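Local coordinates for kinesin-like protein (Caenorhabditis elegans, PDB 5X3E), which probably moves along microtubules as a kinesin-6 motor, using the ATPase cycle of its P-loop motor domain, at residues A[54-64]-A[78-86]. Numbering follows the deposited sequence.
Sequences AIDEGSIQTVL and EKVFRFGRV
Glu57 sends its CG anti to the backbone N (chi1 -154°) and bends at chi2, which lays its carboxylate alongside Arg85, itself bent at chi2. They meet beside the turn entering strand 59-62, part of the small antiparallel sheet at the margin of the kinesin motor domain; strand 79-82 pairs with it and with strand 430-433. Arg85 NH2 forms a salt bridge to Glu57 OE2, at the guanidinium edge; the hydrogen bond within it is weak, at 3.5 Å. NH1 meets a sulfate ion, probably from the crystallisation liquor. Were Glu57 replaced by alanine, Arg85 would probably lose this carboxylate and be less firmly held. Val86 N bonds to Glu57 O at 2.8 Å. Val86 packs its two methyls differently: CG2 against the Gly58-Ser59 peptide, CG1 3.6 Å from Ile60 CD1. Branched, apolar Ile60, also touching Cys40 and Leu42 of strand 37-42, suits the sheet face it shares with Phe81; their backbones form a hydrogen-bonded pair, N to O both ways. Farther along, small, polar Thr62 fits beside the Phe81 ring. With OG1 beside its own N, it grips Lys79 O twice, through N at 2.8 Å and through OG1 from above the carbonyl plane at 2.9 Å.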
loop_
_atom_site.group_PDB
_atom_site.type_symbol
_atom_site.label_atom_id
_atom_site.label_comp_id
_atom_site.label_asym_id
_atom_site.label_seq_id
_atom_site.Cartn_x
_atom_site.Cartn_y
_atom_site.Cartn_z
ATOM N N ALA A 54 -13.624 20.605 9.675
ATOM C CA ALA A 54 -14.296 19.359 10.006
ATOM C C ALA A 54 -15.545 19.634 10.834
ATOM O O ALA A 54 -15.577 20.559 11.649
ATOM C CB ALA A 54 -13.351 18.425 10.764
ATOM N N ILE A 55 -16.581 18.830 10.609
ATOM C CA ILE A 55 -17.856 19.016 11.290
ATOM C C ILE A 55 -18.214 17.775 12.096
ATOM O O ILE A 55 -17.971 17.712 13.306
ATOM C CB ILE A 55 -18.979 19.333 10.288
ATOM C CG1 ILE A 55 -18.553 20.433 9.321
ATOM C CG2 ILE A 55 -20.238 19.744 11.024
ATOM C CD1 ILE A 55 -19.579 20.691 8.245
ATOM N N ASP A 56 -18.801 16.787 11.421
ATOM C CA ASP A 56 -19.434 15.632 12.050
ATOM C C ASP A 56 -18.458 14.554 12.495
ATOM O O ASP A 56 -18.912 13.498 12.950
ATOM C CB ASP A 56 -20.441 14.998 11.084
ATOM C CG ASP A 56 -21.713 15.805 10.944
ATOM O OD1 ASP A 56 -21.756 16.951 11.440
ATOM O OD2 ASP A 56 -22.672 15.289 10.332
ATOM N N GLU A 57 -17.149 14.772 12.358
ATOM C CA GLU A 57 -16.143 13.711 12.405
ATOM C C GLU A 57 -16.339 12.708 11.271
ATOM O O GLU A 57 -15.641 11.689 11.211
ATOM C CB GLU A 57 -16.120 12.998 13.771
ATOM C CG GLU A 57 -14.785 12.346 14.166
ATOM C CD GLU A 57 -13.725 13.350 14.612
ATOM O OE1 GLU A 57 -14.052 14.546 14.754
ATOM O OE2 GLU A 57 -12.562 12.943 14.826
ATOM N N GLY A 58 -17.290 12.983 10.379
ATOM C CA GLY A 58 -17.487 12.246 9.147
ATOM C C GLY A 58 -17.870 13.182 8.016
ATOM O O GLY A 58 -18.296 12.730 6.948
ATOM N N SER A 59 -17.736 14.491 8.245
ATOM C CA SER A 59 -18.092 15.500 7.255
ATOM C C SER A 59 -17.113 16.664 7.320
ATOM O O SER A 59 -16.511 16.935 8.364
ATOM C CB SER A 59 -19.520 16.022 7.467
ATOM O OG SER A 59 -20.455 14.956 7.494
ATOM N N ILE A 60 -16.985 17.370 6.196
ATOM C CA ILE A 60 -16.053 18.485 6.046
ATOM C C ILE A 60 -16.717 19.556 5.193
ATOM O O ILE A 60 -17.311 19.246 4.155
ATOM C CB ILE A 60 -14.723 18.039 5.407
ATOM C CG1 ILE A 60 -13.829 17.364 6.443
ATOM C CG2 ILE A 60 -14.001 19.219 4.768
ATOM C CD1 ILE A 60 -12.461 17.034 5.917
ATOM N N GLN A 61 -16.616 20.811 5.623
ATOM C CA GLN A 61 -17.215 21.932 4.911
ATOM C C GLN A 61 -16.146 22.786 4.242
ATOM O O GLN A 61 -15.105 23.075 4.838
ATOM C CB GLN A 61 -18.034 22.813 5.854
ATOM C CG GLN A 61 -18.658 24.007 5.164
ATOM C CD GLN A 61 -19.458 24.875 6.106
ATOM O OE1 GLN A 61 -19.373 26.103 6.057
ATOM N NE2 GLN A 61 -20.243 24.244 6.972
ATOM N N THR A 62 -16.427 23.203 3.012
ATOM C CA THR A 62 -15.556 24.093 2.259
ATOM C C THR A 62 -15.731 25.539 2.724
ATOM O O THR A 62 -16.828 25.957 3.108
ATOM C CB THR A 62 -15.867 23.964 0.768
ATOM O OG1 THR A 62 -15.886 22.577 0.408
ATOM C CG2 THR A 62 -14.831 24.663 -0.066
ATOM N N VAL A 63 -14.642 26.311 2.679
ATOM C CA VAL A 63 -14.639 27.696 3.155
ATOM C C VAL A 63 -13.862 28.566 2.171
ATOM O O VAL A 63 -12.643 28.415 2.037
ATOM C CB VAL A 63 -14.036 27.827 4.563
ATOM C CG1 VAL A 63 -13.956 29.295 4.973
ATOM C CG2 VAL A 63 -14.836 27.017 5.580
ATOM N N LEU A 64 -14.559 29.466 1.481
ATOM C CA LEU A 64 -13.889 30.416 0.600
ATOM C C LEU A 64 -12.981 31.338 1.413
ATOM O O LEU A 64 -13.437 31.939 2.396
ATOM C CB LEU A 64 -14.901 31.255 -0.180
ATOM C CG LEU A 64 -15.432 30.752 -1.522
ATOM C CD1 LEU A 64 -16.103 29.403 -1.366
ATOM C CD2 LEU A 64 -16.410 31.759 -2.098
ATOM N N GLU A 78 -18.549 26.338 0.130
ATOM C CA GLU A 78 -19.819 26.203 -0.574
ATOM C C GLU A 78 -20.168 24.744 -0.890
ATOM O O GLU A 78 -21.181 24.473 -1.534
ATOM C CB GLU A 78 -19.802 27.030 -1.861
ATOM C CG GLU A 78 -19.829 28.529 -1.626
ATOM C CD GLU A 78 -19.827 29.319 -2.916
ATOM O OE1 GLU A 78 -19.586 28.712 -3.980
ATOM O OE2 GLU A 78 -20.068 30.545 -2.867
ATOM N N LYS A 79 -19.335 23.808 -0.434
ATOM C CA LYS A 79 -19.615 22.387 -0.585
ATOM C C LYS A 79 -19.337 21.661 0.724
ATOM O O LYS A 79 -18.481 22.068 1.513
ATOM C CB LYS A 79 -18.793 21.742 -1.712
ATOM C CG LYS A 79 -19.268 22.085 -3.115
ATOM C CD LYS A 79 -18.405 21.399 -4.165
ATOM C CE LYS A 79 -18.761 21.853 -5.576
ATOM N NZ LYS A 79 -17.786 21.357 -6.594
ATOM N N VAL A 80 -20.071 20.570 0.938
ATOM C CA VAL A 80 -19.923 19.723 2.115
ATOM C C VAL A 80 -19.670 18.301 1.640
ATOM O O VAL A 80 -20.425 17.775 0.814
ATOM C CB VAL A 80 -21.168 19.785 3.018
ATOM C CG1 VAL A 80 -21.041 18.791 4.155
ATOM C CG2 VAL A 80 -21.352 21.183 3.555
ATOM N N PHE A 81 -18.614 17.682 2.154
ATOM C CA PHE A 81 -18.210 16.355 1.717
ATOM C C PHE A 81 -18.340 15.365 2.864
ATOM O O PHE A 81 -17.985 15.673 4.006
ATOM C CB PHE A 81 -16.779 16.373 1.192
ATOM C CG PHE A 81 -16.607 17.197 -0.044
ATOM C CD1 PHE A 81 -16.076 18.473 0.029
ATOM C CD2 PHE A 81 -16.993 16.704 -1.277
ATOM C CE1 PHE A 81 -15.918 19.235 -1.111
ATOM C CE2 PHE A 81 -16.836 17.458 -2.421
ATOM C CZ PHE A 81 -16.299 18.726 -2.338
ATOM N N ARG A 82 -18.828 14.171 2.549
ATOM C CA ARG A 82 -19.038 13.123 3.536
ATOM C C ARG A 82 -18.050 11.990 3.297
ATOM O O ARG A 82 -17.955 11.464 2.182
ATOM C CB ARG A 82 -20.477 12.604 3.479
ATOM C CG ARG A 82 -20.812 11.606 4.569
ATOM C CD ARG A 82 -22.306 11.317 4.605
ATOM N NE ARG A 82 -22.645 10.339 5.635
ATOM C CZ ARG A 82 -22.875 10.653 6.907
ATOM N NH1 ARG A 82 -23.178 9.707 7.787
ATOM N NH2 ARG A 82 -22.802 11.917 7.300
ATOM N N PHE A 83 -17.324 11.616 4.343
ATOM C CA PHE A 83 -16.383 10.510 4.307
ATOM C C PHE A 83 -16.756 9.499 5.383
ATOM O O PHE A 83 -17.545 9.783 6.288
ATOM C CB PHE A 83 -14.945 10.997 4.528
ATOM C CG PHE A 83 -14.473 11.977 3.501
ATOM C CD1 PHE A 83 -13.923 11.540 2.309
ATOM C CD2 PHE A 83 -14.579 13.339 3.727
ATOM C CE1 PHE A 83 -13.484 12.441 1.362
ATOM C CE2 PHE A 83 -14.143 14.245 2.785
ATOM C CZ PHE A 83 -13.596 13.794 1.599
ATOM N N GLY A 84 -16.174 8.305 5.283
ATOM C CA GLY A 84 -16.394 7.304 6.310
ATOM C C GLY A 84 -15.883 7.719 7.672
ATOM O O GLY A 84 -16.379 7.225 8.690
ATOM N N ARG A 85 -14.910 8.627 7.711
ATOM C CA ARG A 85 -14.325 9.137 8.944
ATOM C C ARG A 85 -13.450 10.331 8.588
ATOM O O ARG A 85 -12.768 10.313 7.559
ATOM C CB ARG A 85 -13.500 8.055 9.658
ATOM C CG ARG A 85 -12.635 8.584 10.799
ATOM C CD ARG A 85 -13.476 8.998 12.005
ATOM N NE ARG A 85 -12.667 9.646 13.035
ATOM C CZ ARG A 85 -12.005 9.016 14.002
ATOM N NH1 ARG A 85 -12.041 7.690 14.096
ATOM N NH2 ARG A 85 -11.298 9.721 14.877
ATOM N N VAL A 86 -13.488 11.368 9.422
ATOM C CA VAL A 86 -12.649 12.549 9.242
ATOM C C VAL A 86 -11.735 12.667 10.451
ATOM O O VAL A 86 -12.211 12.723 11.591
ATOM C CB VAL A 86 -13.475 13.833 9.056
ATOM C CG1 VAL A 86 -12.549 15.041 8.954
ATOM C CG2 VAL A 86 -14.352 13.736 7.815
#